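Local structure of mRNA-decapping enzyme subunit 1 (Saccharomyces cerevisiae, 1Q67) at residues H40-S45 / V208-N213; A44-W49 / L142-R147; L65-R70 / Q212-L217; F153-V158 / E199-W204. The protein works with DCP2 in the decapping complex that removes the 7-methylguanine cap from mRNAs and so commits them to degradation in yeast. One frame throughout, in Å; residues are numbered along the deposited sequence.

Contact 1 (H40-S45 / V208-N213); sequences HTPHAS and VSDRQN
Thr41 and Asp210 meet through a single short hydrogen bond, with the threonine hydroxyl OG1 giving its proton to Asp210 OD2 at 2.6 Å. The two side chains run past each other in opposite directions, and the hydroxyl meets OD2 on its anti side, 26° out of the carboxylate plane. Thr41 turns OG1 opposite its own backbone N (chi1 -169°), which directs the oxygen at the helix and leaves Thr41 CB 3.4 Å from Asp210 OD2. Asp210, with CG turned away from its own carbonyl carbon (chi1 -81°), presents OD2 to the strand. The bond ties a corner of the PH-like beta sandwich to its C-terminal helix: at Pro42 the chain leaves strand 34-41 of one sheet and enters strand 43-50 of the other, while helix 208-223 lies next to this turn. Pro42 adds a looser touch, its CD 4.4 Å from Asp210 OD2. Without the carboxylate, as with an alanine here, the Thr41 hydroxyl would probably lose this acceptor and the corner its polar link. Around the pair, Ile205 touches both side chains, and Thr207 packs on Thr41 and Pro42. His43, just past the corner, meets the rings of Trp204 and His206 of the second subunit.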
# COMPACT_ATOMS: atom_id res chain seq x y z
N HIS B 40 1.02 -6.87 -15.70
CA HIS B 40 1.53 -5.92 -14.73
C HIS B 40 0.52 -4.80 -14.58
O HIS B 40 -0.16 -4.42 -15.53
CB HIS B 40 2.90 -5.36 -15.14
CG HIS B 40 2.88 -4.50 -16.36
ND1 HIS B 40 2.99 -5.01 -17.64
CD2 HIS B 40 2.75 -3.16 -16.51
CE1 HIS B 40 2.94 -4.02 -18.51
NE2 HIS B 40 2.79 -2.89 -17.86
N THR B 41 0.40 -4.29 -13.36
CA THR B 41 -0.50 -3.19 -13.07
C THR B 41 0.34 -2.30 -12.16
O THR B 41 1.11 -2.79 -11.34
CB THR B 41 -1.80 -3.68 -12.37
OG1 THR B 41 -2.76 -2.62 -12.34
CG2 THR B 41 -1.52 -4.16 -10.96
N PRO B 42 0.20 -0.96 -12.30
CA PRO B 42 0.93 0.07 -11.55
C PRO B 42 0.82 0.11 -10.03
O PRO B 42 1.83 0.28 -9.33
CB PRO B 42 0.40 1.39 -12.15
CG PRO B 42 -0.17 0.98 -13.48
CD PRO B 42 -0.79 -0.35 -13.20
N HIS B 43 -0.40 -0.03 -9.51
CA HIS B 43 -0.60 0.06 -8.07
C HIS B 43 -1.43 -1.06 -7.46
O HIS B 43 -2.60 -1.24 -7.80
CB HIS B 43 -1.25 1.41 -7.77
CG HIS B 43 -0.62 2.56 -8.50
ND1 HIS B 43 0.64 3.04 -8.19
CD2 HIS B 43 -1.04 3.27 -9.58
CE1 HIS B 43 0.96 4.00 -9.03
NE2 HIS B 43 -0.03 4.16 -9.89
N ALA B 44 -0.82 -1.79 -6.54
CA ALA B 44 -1.49 -2.89 -5.85
C ALA B 44 -1.00 -2.92 -4.42
O ALA B 44 0.19 -2.73 -4.16
CB ALA B 44 -1.17 -4.21 -6.54
N SER B 45 -1.91 -3.14 -3.48
CA SER B 45 -1.55 -3.17 -2.07
C SER B 45 -1.89 -4.56 -1.51
O SER B 45 -2.97 -5.10 -1.77
CB SER B 45 -2.31 -2.07 -1.32
OG SER B 45 -1.86 -1.97 0.02
N VAL B 208 -9.29 -0.41 -11.81
CA VAL B 208 -10.49 -1.22 -11.71
C VAL B 208 -10.51 -2.42 -12.65
O VAL B 208 -10.58 -3.56 -12.21
CB VAL B 208 -11.77 -0.39 -11.98
CG1 VAL B 208 -13.01 -1.27 -11.87
CG2 VAL B 208 -11.84 0.78 -11.00
N SER B 209 -10.44 -2.15 -13.96
CA SER B 209 -10.46 -3.21 -14.96
C SER B 209 -9.37 -4.27 -14.79
O SER B 209 -9.51 -5.39 -15.29
CB SER B 209 -10.37 -2.60 -16.37
OG SER B 209 -9.15 -1.88 -16.54
N ASP B 210 -8.29 -3.93 -14.10
CA ASP B 210 -7.21 -4.89 -13.91
C ASP B 210 -7.54 -5.98 -12.90
O ASP B 210 -6.89 -7.03 -12.88
CB ASP B 210 -5.92 -4.19 -13.50
CG ASP B 210 -5.19 -3.60 -14.68
OD1 ASP B 210 -5.49 -4.02 -15.82
OD2 ASP B 210 -4.31 -2.74 -14.48
N ARG B 211 -8.54 -5.75 -12.06
CA ARG B 211 -8.92 -6.73 -11.05
C ARG B 211 -9.50 -7.97 -11.72
O ARG B 211 -9.13 -9.10 -11.38
CB ARG B 211 -9.95 -6.14 -10.09
CG ARG B 211 -9.43 -4.95 -9.32
CD ARG B 211 -10.54 -4.23 -8.58
NE ARG B 211 -10.09 -2.93 -8.10
CZ ARG B 211 -10.90 -1.99 -7.62
NH1 ARG B 211 -12.21 -2.20 -7.56
NH2 ARG B 211 -10.40 -0.83 -7.22
N GLN B 212 -10.40 -7.76 -12.67
CA GLN B 212 -11.03 -8.85 -13.38
C GLN B 212 -10.01 -9.56 -14.28
O GLN B 212 -10.01 -10.79 -14.39
CB GLN B 212 -12.19 -8.33 -14.23
CG GLN B 212 -13.30 -9.34 -14.42
CD GLN B 212 -13.95 -9.73 -13.10
OE1 GLN B 212 -14.45 -10.84 -12.94
NE2 GLN B 212 -13.97 -8.80 -12.15
N ASN B 213 -9.13 -8.79 -14.91
CA ASN B 213 -8.11 -9.36 -15.77
C ASN B 213 -7.09 -10.22 -15.04
O ASN B 213 -6.64 -11.24 -15.57
CB ASN B 213 -7.40 -8.25 -16.55
CG ASN B 213 -8.28 -7.63 -17.61
OD1 ASN B 213 -9.43 -7.29 -17.35
ND2 ASN B 213 -7.74 -7.48 -18.81

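Contact 2 (A44-W49 / L142-R147); sequences ASLYKW and LIILNR
Leu46 and Ile144 touch in the core of a PH-like beta sandwich, bridging its two sheets: strand 43-50 brings Leu46 from one and strand 140-146 brings Ile144 from the other. The contact is made by the end of the isoleucine. Its CD1 methyl lies 4.0 Å from Leu46 CB and 4.1 Å from Leu46 CD1, so it rests against the root and one branch of the leucine as the two side chains cross at a slant. Ile144 puts CG1 opposite its carbonyl carbon (chi1 -67°) and keeps the rest of the chain extended (chi2 174°), which carries CD1 to the full length of the side chain and across to the facing sheet. The shorter branch, CG2, looks back toward the start of strand 43-50 and comes within 4.3 Å of Ala44 O. Ala44 is two residues before Leu46 and therefore on the same side of its strand; its CB stays 4.9 Å from Ile144 CD1, a loose approach that completes the isoleucine's surroundings on this segment. All three residues are buried, and the contact is wholly apolar apart from that carbonyl oxygen.

In the next shell, Leu65 packs on both Ala44 and Ile144, while Ile203 touches Ala44 and Leu46, and Phe153 and Tyr201 close round the leucine. Backbone bonds set the strands in place, Ala44 pairing with Gly63 and Ile144 with Phe153. Farther out, at the end of strand 140-146, the Asn146 amide is held at both ends, OD1 bonded to Gln62 N and ND2 to Glu60 O and Asn149 OD1.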
# COMPACT_ATOMS: atom_id res chain seq x y z
N ALA B 44 -0.82 -1.79 -6.54
CA ALA B 44 -1.49 -2.89 -5.85
C ALA B 44 -1.00 -2.92 -4.42
O ALA B 44 0.19 -2.73 -4.16
CB ALA B 44 -1.17 -4.21 -6.54
N SER B 45 -1.91 -3.14 -3.48
CA SER B 45 -1.55 -3.17 -2.07
C SER B 45 -1.89 -4.56 -1.51
O SER B 45 -2.97 -5.10 -1.77
CB SER B 45 -2.31 -2.07 -1.32
OG SER B 45 -1.86 -1.97 0.02
N LEU B 46 -0.98 -5.11 -0.72
CA LEU B 46 -1.13 -6.45 -0.16
C LEU B 46 -1.63 -6.57 1.29
O LEU B 46 -1.15 -5.87 2.19
CB LEU B 46 0.21 -7.19 -0.29
CG LEU B 46 0.19 -8.69 0.01
CD1 LEU B 46 -0.61 -9.40 -1.09
CD2 LEU B 46 1.60 -9.24 0.07
N TYR B 47 -2.58 -7.47 1.49
CA TYR B 47 -3.14 -7.76 2.80
C TYR B 47 -3.15 -9.27 3.00
O TYR B 47 -3.16 -10.03 2.03
CB TYR B 47 -4.59 -7.29 2.94
CG TYR B 47 -4.81 -5.81 2.80
CD1 TYR B 47 -4.79 -5.19 1.54
CD2 TYR B 47 -5.08 -5.02 3.91
CE1 TYR B 47 -5.03 -3.83 1.41
CE2 TYR B 47 -5.33 -3.66 3.79
CZ TYR B 47 -5.30 -3.07 2.53
OH TYR B 47 -5.57 -1.73 2.40
N LYS B 48 -3.16 -9.70 4.25
CA LYS B 48 -3.21 -11.11 4.57
C LYS B 48 -4.35 -11.34 5.55
O LYS B 48 -4.55 -10.57 6.49
CB LYS B 48 -1.88 -11.58 5.17
CG LYS B 48 -1.82 -13.09 5.38
CD LYS B 48 -0.43 -13.55 5.75
CE LYS B 48 -0.35 -15.07 5.78
NZ LYS B 48 1.05 -15.55 5.89
N TRP B 49 -5.12 -12.40 5.31
CA TRP B 49 -6.25 -12.73 6.16
C TRP B 49 -5.82 -13.45 7.44
O TRP B 49 -5.07 -14.42 7.40
CB TRP B 49 -7.25 -13.60 5.39
CG TRP B 49 -8.45 -13.97 6.20
CD1 TRP B 49 -8.67 -15.16 6.84
CD2 TRP B 49 -9.58 -13.14 6.50
NE1 TRP B 49 -9.87 -15.12 7.52
CE2 TRP B 49 -10.45 -13.89 7.33
CE3 TRP B 49 -9.94 -11.83 6.15
CZ2 TRP B 49 -11.66 -13.38 7.81
CZ3 TRP B 49 -11.14 -11.32 6.63
CH2 TRP B 49 -11.98 -12.09 7.45
N LEU B 142 4.27 -14.48 -9.13
CA LEU B 142 3.60 -13.21 -8.90
C LEU B 142 4.57 -12.41 -8.03
O LEU B 142 5.21 -12.96 -7.13
CB LEU B 142 2.26 -13.42 -8.19
CG LEU B 142 1.50 -12.19 -7.69
CD1 LEU B 142 0.01 -12.50 -7.59
CD2 LEU B 142 2.06 -11.77 -6.33
N ILE B 143 4.70 -11.13 -8.33
CA ILE B 143 5.58 -10.29 -7.55
C ILE B 143 5.04 -8.87 -7.41
O ILE B 143 4.40 -8.35 -8.31
CB ILE B 143 7.00 -10.26 -8.18
CG1 ILE B 143 7.99 -9.58 -7.24
CG2 ILE B 143 6.96 -9.58 -9.55
CD1 ILE B 143 9.42 -9.63 -7.74
N ILE B 144 5.26 -8.28 -6.24
CA ILE B 144 4.87 -6.91 -5.99
C ILE B 144 6.16 -6.19 -5.63
O ILE B 144 6.87 -6.59 -4.70
CB ILE B 144 3.87 -6.80 -4.83
CG1 ILE B 144 2.54 -7.45 -5.23
CG2 ILE B 144 3.65 -5.33 -4.51
CD1 ILE B 144 1.54 -7.51 -4.09
N LEU B 145 6.48 -5.15 -6.39
CA LEU B 145 7.70 -4.38 -6.17
C LEU B 145 7.36 -3.05 -5.53
O LEU B 145 6.76 -2.20 -6.19
CB LEU B 145 8.41 -4.14 -7.51
CG LEU B 145 8.75 -5.38 -8.36
CD1 LEU B 145 8.71 -5.03 -9.83
CD2 LEU B 145 10.11 -5.90 -7.97
N ASN B 146 7.72 -2.86 -4.27
CA ASN B 146 7.43 -1.59 -3.60
C ASN B 146 8.05 -0.42 -4.34
O ASN B 146 9.19 -0.50 -4.79
CB ASN B 146 7.93 -1.60 -2.15
CG ASN B 146 7.03 -2.40 -1.24
OD1 ASN B 146 6.01 -2.93 -1.68
ND2 ASN B 146 7.39 -2.49 0.04
N ARG B 147 7.28 0.66 -4.48
CA ARG B 147 7.71 1.87 -5.18
C ARG B 147 8.41 2.85 -4.26
O ARG B 147 9.34 3.55 -4.67
CB ARG B 147 6.50 2.59 -5.79
CG ARG B 147 5.92 1.99 -7.05
CD ARG B 147 4.58 2.64 -7.35
NE ARG B 147 4.06 2.29 -8.67
CZ ARG B 147 4.52 2.81 -9.80
NH1 ARG B 147 5.50 3.71 -9.76
NH2 ARG B 147 4.01 2.43 -10.97

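Contact 3 (L65-R70 / Q212-L217); sequences LAIYLR and QNIYEL
Ile214 of the helix pushes its outer carbons against Leu65 and Ile67, two residues that project from the same face of strand 65-70. Its CD1 methyl is the main bump. It meets Leu65 CD2 tip to tip at 3.4 Å and also lies 3.6 Å from Ile67 CD1, so it settles into the shallow dip between the two strand side chains. Ile67 leans across the shaft of the isoleucine in return, placing CD1 only 3.3 Å from Ile214 CG1. The approaches at Leu65 CD2 and Ile214 CG1 are both closer than ordinary carbon contacts, which makes this a tightly fitted spot.

The shape of Ile67 lets it serve two helix residues at once. With CG1 opposite the carbonyl carbon (chi1 -69°), its long branch goes to Ile214, while the short branch CG2 faces Leu217, one helical turn later, and meets Leu217 CD2 at 3.8 Å. Leu217 sends its CG out opposite the backbone N (chi1 172°), and its methyl comes end-on to the strand side chain. Ile67 is thus gripped by residues spaced i and i+3 on the helix, which bring both side chains to the face turned toward the sheet.

The axes of strand segment 65-70 and helix segment 212-217 point in similar directions, 26° apart, and come within 10.8 Å. The helix lies along the open end of the sandwich: Leu217 also packs on Phe39 of strand 34-41, Ile214 reaches Ile205 of strand 200-205 in the other sheet, and Leu65 is backed by Leu142 and Ile144 of strand 140-146.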
# COMPACT_ATOMS: atom_id res chain seq x y z
N LEU B 65 2.60 -4.67 -9.48
CA LEU B 65 2.26 -6.08 -9.37
C LEU B 65 2.42 -6.71 -10.74
O LEU B 65 1.89 -6.21 -11.73
CB LEU B 65 0.81 -6.24 -8.89
CG LEU B 65 0.12 -7.60 -9.05
CD1 LEU B 65 0.82 -8.67 -8.24
CD2 LEU B 65 -1.33 -7.48 -8.59
N ALA B 66 3.17 -7.80 -10.81
CA ALA B 66 3.37 -8.48 -12.08
C ALA B 66 3.20 -9.99 -11.92
O ALA B 66 3.50 -10.55 -10.87
CB ALA B 66 4.75 -8.18 -12.64
N ILE B 67 2.73 -10.62 -12.99
CA ILE B 67 2.56 -12.07 -13.05
C ILE B 67 3.36 -12.46 -14.28
O ILE B 67 3.20 -11.89 -15.36
CB ILE B 67 1.10 -12.46 -13.20
CG1 ILE B 67 0.37 -12.13 -11.90
CG2 ILE B 67 0.98 -13.95 -13.53
CD1 ILE B 67 -1.11 -12.24 -11.99
N TYR B 68 4.24 -13.44 -14.12
CA TYR B 68 5.09 -13.82 -15.22
C TYR B 68 5.34 -15.32 -15.30
O TYR B 68 5.17 -16.04 -14.31
CB TYR B 68 6.42 -13.09 -15.07
CG TYR B 68 7.06 -13.35 -13.72
CD1 TYR B 68 8.02 -14.34 -13.57
CD2 TYR B 68 6.67 -12.62 -12.59
CE1 TYR B 68 8.60 -14.60 -12.34
CE2 TYR B 68 7.24 -12.88 -11.34
CZ TYR B 68 8.21 -13.87 -11.23
OH TYR B 68 8.81 -14.13 -10.02
N LEU B 69 5.76 -15.76 -16.47
CA LEU B 69 6.05 -17.16 -16.72
C LEU B 69 7.51 -17.43 -16.36
O LEU B 69 8.39 -16.62 -16.67
CB LEU B 69 5.80 -17.49 -18.19
CG LEU B 69 5.90 -18.97 -18.58
CD1 LEU B 69 4.94 -19.29 -19.72
CD2 LEU B 69 7.33 -19.30 -18.96
N ARG B 70 7.75 -18.55 -15.70
CA ARG B 70 9.10 -18.90 -15.30
C ARG B 70 9.64 -20.04 -16.16
O ARG B 70 8.89 -20.87 -16.67
CB ARG B 70 9.10 -19.30 -13.82
CG ARG B 70 8.51 -18.23 -12.92
CD ARG B 70 8.52 -18.62 -11.45
NE ARG B 70 9.83 -18.49 -10.83
CZ ARG B 70 10.59 -19.51 -10.47
NH1 ARG B 70 10.18 -20.76 -10.67
NH2 ARG B 70 11.76 -19.28 -9.88
N GLN B 212 -10.40 -7.76 -12.67
CA GLN B 212 -11.03 -8.85 -13.38
C GLN B 212 -10.01 -9.56 -14.28
O GLN B 212 -10.01 -10.79 -14.39
CB GLN B 212 -12.19 -8.33 -14.23
CG GLN B 212 -13.30 -9.34 -14.42
CD GLN B 212 -13.95 -9.73 -13.10
OE1 GLN B 212 -14.45 -10.84 -12.94
NE2 GLN B 212 -13.97 -8.80 -12.15
N ASN B 213 -9.13 -8.79 -14.91
CA ASN B 213 -8.11 -9.36 -15.77
C ASN B 213 -7.09 -10.22 -15.04
O ASN B 213 -6.64 -11.24 -15.57
CB ASN B 213 -7.40 -8.25 -16.55
CG ASN B 213 -8.28 -7.63 -17.61
OD1 ASN B 213 -9.43 -7.29 -17.35
ND2 ASN B 213 -7.74 -7.48 -18.81
N ILE B 214 -6.70 -9.83 -13.83
CA ILE B 214 -5.72 -10.61 -13.09
C ILE B 214 -6.41 -11.89 -12.59
O ILE B 214 -5.82 -12.96 -12.58
CB ILE B 214 -5.13 -9.81 -11.88
CG1 ILE B 214 -3.80 -10.43 -11.47
CG2 ILE B 214 -6.07 -9.86 -10.68
CD1 ILE B 214 -3.13 -9.74 -10.29
N TYR B 215 -7.68 -11.75 -12.20
CA TYR B 215 -8.46 -12.89 -11.74
C TYR B 215 -8.56 -13.93 -12.86
O TYR B 215 -8.39 -15.13 -12.64
CB TYR B 215 -9.86 -12.42 -11.33
CG TYR B 215 -10.87 -13.54 -11.27
CD1 TYR B 215 -10.80 -14.53 -10.29
CD2 TYR B 215 -11.87 -13.65 -12.24
CE1 TYR B 215 -11.69 -15.60 -10.27
CE2 TYR B 215 -12.76 -14.71 -12.24
CZ TYR B 215 -12.66 -15.69 -11.26
OH TYR B 215 -13.52 -16.76 -11.29
N GLU B 216 -8.84 -13.44 -14.07
CA GLU B 216 -8.98 -14.30 -15.24
C GLU B 216 -7.67 -14.99 -15.61
O GLU B 216 -7.65 -16.17 -15.97
CB GLU B 216 -9.47 -13.47 -16.44
CG GLU B 216 -10.64 -14.06 -17.18
CD GLU B 216 -11.95 -13.81 -16.47
OE1 GLU B 216 -12.32 -12.62 -16.34
OE2 GLU B 216 -12.61 -14.79 -16.05
N LEU B 217 -6.57 -14.25 -15.54
CA LEU B 217 -5.27 -14.82 -15.85
C LEU B 217 -4.85 -15.90 -14.85
O LEU B 217 -4.44 -16.99 -15.24
CB LEU B 217 -4.19 -13.73 -15.90
CG LEU B 217 -2.75 -14.23 -16.03
CD1 LEU B 217 -2.60 -14.98 -17.35
CD2 LEU B 217 -1.79 -13.04 -15.98

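Contact 4 (F153-V158 / E199-W204); sequences FSMGIV and EVYGIW
Phe153 brings the far end of its ring to Tyr201, with CZ lying 3.7 Å above one face of the tyrosine ring, toward its rim and closest to CE2. The two ring planes are inclined at 54° and their centroids are 5.3 Å apart, an oblique pairing. Phe153 swings CG opposite its backbone N (chi1 174°), stretching the ring away from strand 152-157 and across to the other sheet. Two residues on, Met155 again faces Tyr201. Its chain runs out extended and then bends at the sulfur (chi3 -74°), bringing the CE methyl to 3.4 Å from Tyr201 CD1 and 3.7 Å from Tyr201 CE1. Methyl and phenyl approach from the same side of the tyrosine ring, at opposite flanks of it, so that Tyr201 bears on both strand residues. Shrinking Tyr201 to an alanine is likely to open a gap between the sheets and deprive the Phe153 ring and Met155 methyl of their shared surface. Beyond these three, Leu46 packs on Phe153, Ile193 touches Met155, and Lys48 makes a weak hydrogen bond to Tyr201 OH. Side chains from strands 152-157 and 200-205 meeting between two antiparallel sheets form the core of a beta sandwich, consistent with the family's PH-like fold.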
# COMPACT_ATOMS: atom_id res chain seq x y z
N PHE B 153 7.52 -8.63 -2.61
CA PHE B 153 6.72 -9.74 -2.12
C PHE B 153 6.65 -10.72 -3.29
O PHE B 153 6.31 -10.33 -4.40
CB PHE B 153 5.30 -9.32 -1.75
CG PHE B 153 4.40 -10.48 -1.38
CD1 PHE B 153 4.46 -11.04 -0.11
CD2 PHE B 153 3.56 -11.06 -2.33
CE1 PHE B 153 3.70 -12.17 0.22
CE2 PHE B 153 2.80 -12.20 -2.02
CZ PHE B 153 2.86 -12.75 -0.75
N SER B 154 6.99 -11.98 -3.04
CA SER B 154 6.96 -13.01 -4.08
C SER B 154 6.05 -14.17 -3.73
O SER B 154 5.99 -14.60 -2.58
CB SER B 154 8.36 -13.58 -4.33
OG SER B 154 9.09 -12.75 -5.20
N MET B 155 5.36 -14.69 -4.75
CA MET B 155 4.47 -15.83 -4.59
C MET B 155 4.54 -16.70 -5.84
O MET B 155 4.42 -16.20 -6.96
CB MET B 155 3.02 -15.39 -4.37
CG MET B 155 2.08 -16.55 -4.10
SD MET B 155 0.32 -16.14 -4.05
CE MET B 155 0.22 -15.30 -2.46
N GLY B 156 4.75 -18.00 -5.66
CA GLY B 156 4.82 -18.90 -6.80
C GLY B 156 3.44 -19.40 -7.19
O GLY B 156 2.57 -19.54 -6.34
N ILE B 157 3.23 -19.64 -8.48
CA ILE B 157 1.93 -20.14 -8.92
C ILE B 157 2.09 -21.52 -9.59
O ILE B 157 2.79 -21.66 -10.59
CB ILE B 157 1.28 -19.18 -9.91
CG1 ILE B 157 1.12 -17.80 -9.27
CG2 ILE B 157 -0.09 -19.70 -10.32
CD1 ILE B 157 0.56 -16.74 -10.23
N VAL B 158 1.43 -22.53 -9.01
CA VAL B 158 1.52 -23.90 -9.54
C VAL B 158 0.17 -24.39 -10.05
O VAL B 158 -0.83 -24.30 -9.35
CB VAL B 158 1.99 -24.88 -8.45
CG1 VAL B 158 2.12 -26.30 -9.02
CG2 VAL B 158 3.33 -24.41 -7.87
N GLU B 199 -2.94 -20.37 2.83
CA GLU B 199 -2.90 -19.02 3.39
C GLU B 199 -3.65 -18.12 2.41
O GLU B 199 -3.55 -18.30 1.20
CB GLU B 199 -1.45 -18.54 3.55
CG GLU B 199 -0.63 -19.44 4.43
CD GLU B 199 0.79 -18.97 4.57
OE1 GLU B 199 1.05 -18.10 5.43
OE2 GLU B 199 1.66 -19.46 3.80
N VAL B 200 -4.40 -17.17 2.95
CA VAL B 200 -5.19 -16.27 2.12
C VAL B 200 -4.68 -14.82 2.08
O VAL B 200 -4.53 -14.18 3.12
CB VAL B 200 -6.66 -16.28 2.60
CG1 VAL B 200 -7.49 -15.34 1.75
CG2 VAL B 200 -7.22 -17.70 2.52
N TYR B 201 -4.42 -14.33 0.88
CA TYR B 201 -3.96 -12.96 0.69
C TYR B 201 -5.01 -12.18 -0.07
O TYR B 201 -5.78 -12.76 -0.86
CB TYR B 201 -2.65 -12.91 -0.10
CG TYR B 201 -1.46 -13.49 0.62
CD1 TYR B 201 -1.20 -14.87 0.58
CD2 TYR B 201 -0.62 -12.69 1.38
CE1 TYR B 201 -0.12 -15.42 1.27
CE2 TYR B 201 0.46 -13.23 2.08
CZ TYR B 201 0.70 -14.60 2.01
OH TYR B 201 1.75 -15.14 2.70
N GLY B 202 -5.05 -10.88 0.18
CA GLY B 202 -5.98 -10.00 -0.51
C GLY B 202 -5.16 -8.93 -1.21
O GLY B 202 -4.25 -8.35 -0.62
N ILE B 203 -5.45 -8.66 -2.47
CA ILE B 203 -4.71 -7.65 -3.19
C ILE B 203 -5.65 -6.57 -3.69
O ILE B 203 -6.54 -6.84 -4.49
CB ILE B 203 -3.95 -8.25 -4.40
CG1 ILE B 203 -3.02 -9.38 -3.94
CG2 ILE B 203 -3.12 -7.16 -5.07
CD1 ILE B 203 -2.34 -10.11 -5.09
N TRP B 204 -5.46 -5.34 -3.20
CA TRP B 204 -6.28 -4.21 -3.65
C TRP B 204 -5.58 -3.64 -4.87
O TRP B 204 -4.41 -3.28 -4.81
CB TRP B 204 -6.38 -3.12 -2.58
CG TRP B 204 -7.20 -1.94 -3.05
CD1 TRP B 204 -8.56 -1.86 -3.12
CD2 TRP B 204 -6.70 -0.72 -3.63
NE1 TRP B 204 -8.94 -0.69 -3.71
CE2 TRP B 204 -7.82 0.04 -4.03
CE3 TRP B 204 -5.42 -0.20 -3.85
CZ2 TRP B 204 -7.70 1.29 -4.65
CZ3 TRP B 204 -5.30 1.06 -4.47
CH2 TRP B 204 -6.43 1.79 -4.86

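How the contacts relate
The four contacts join the two sheets and the C-terminal helix of one sandwich. Contacts 2 and 4 lie between the sheets, with centres about 8 Å apart; they meet where Leu46 CD2 packs 3.4 Å from Phe153 CD1 and where Lys48 NZ forms a 2.6 Å salt bridge with Glu199 OE1. Contacts 1 and 3 both use helix 208-223, with centres about 9 Å apart, and Thr41 N is 2.9 Å from Leu65 O, a probable backbone bond between neighbouring strands. Leu65 also touches two of the other contacts: its CD1 lies 3.7 Å from Ile144 CG1 in contact 2, and its CD2 lies 4.0 Å from Ile203 CG2 in contact 4.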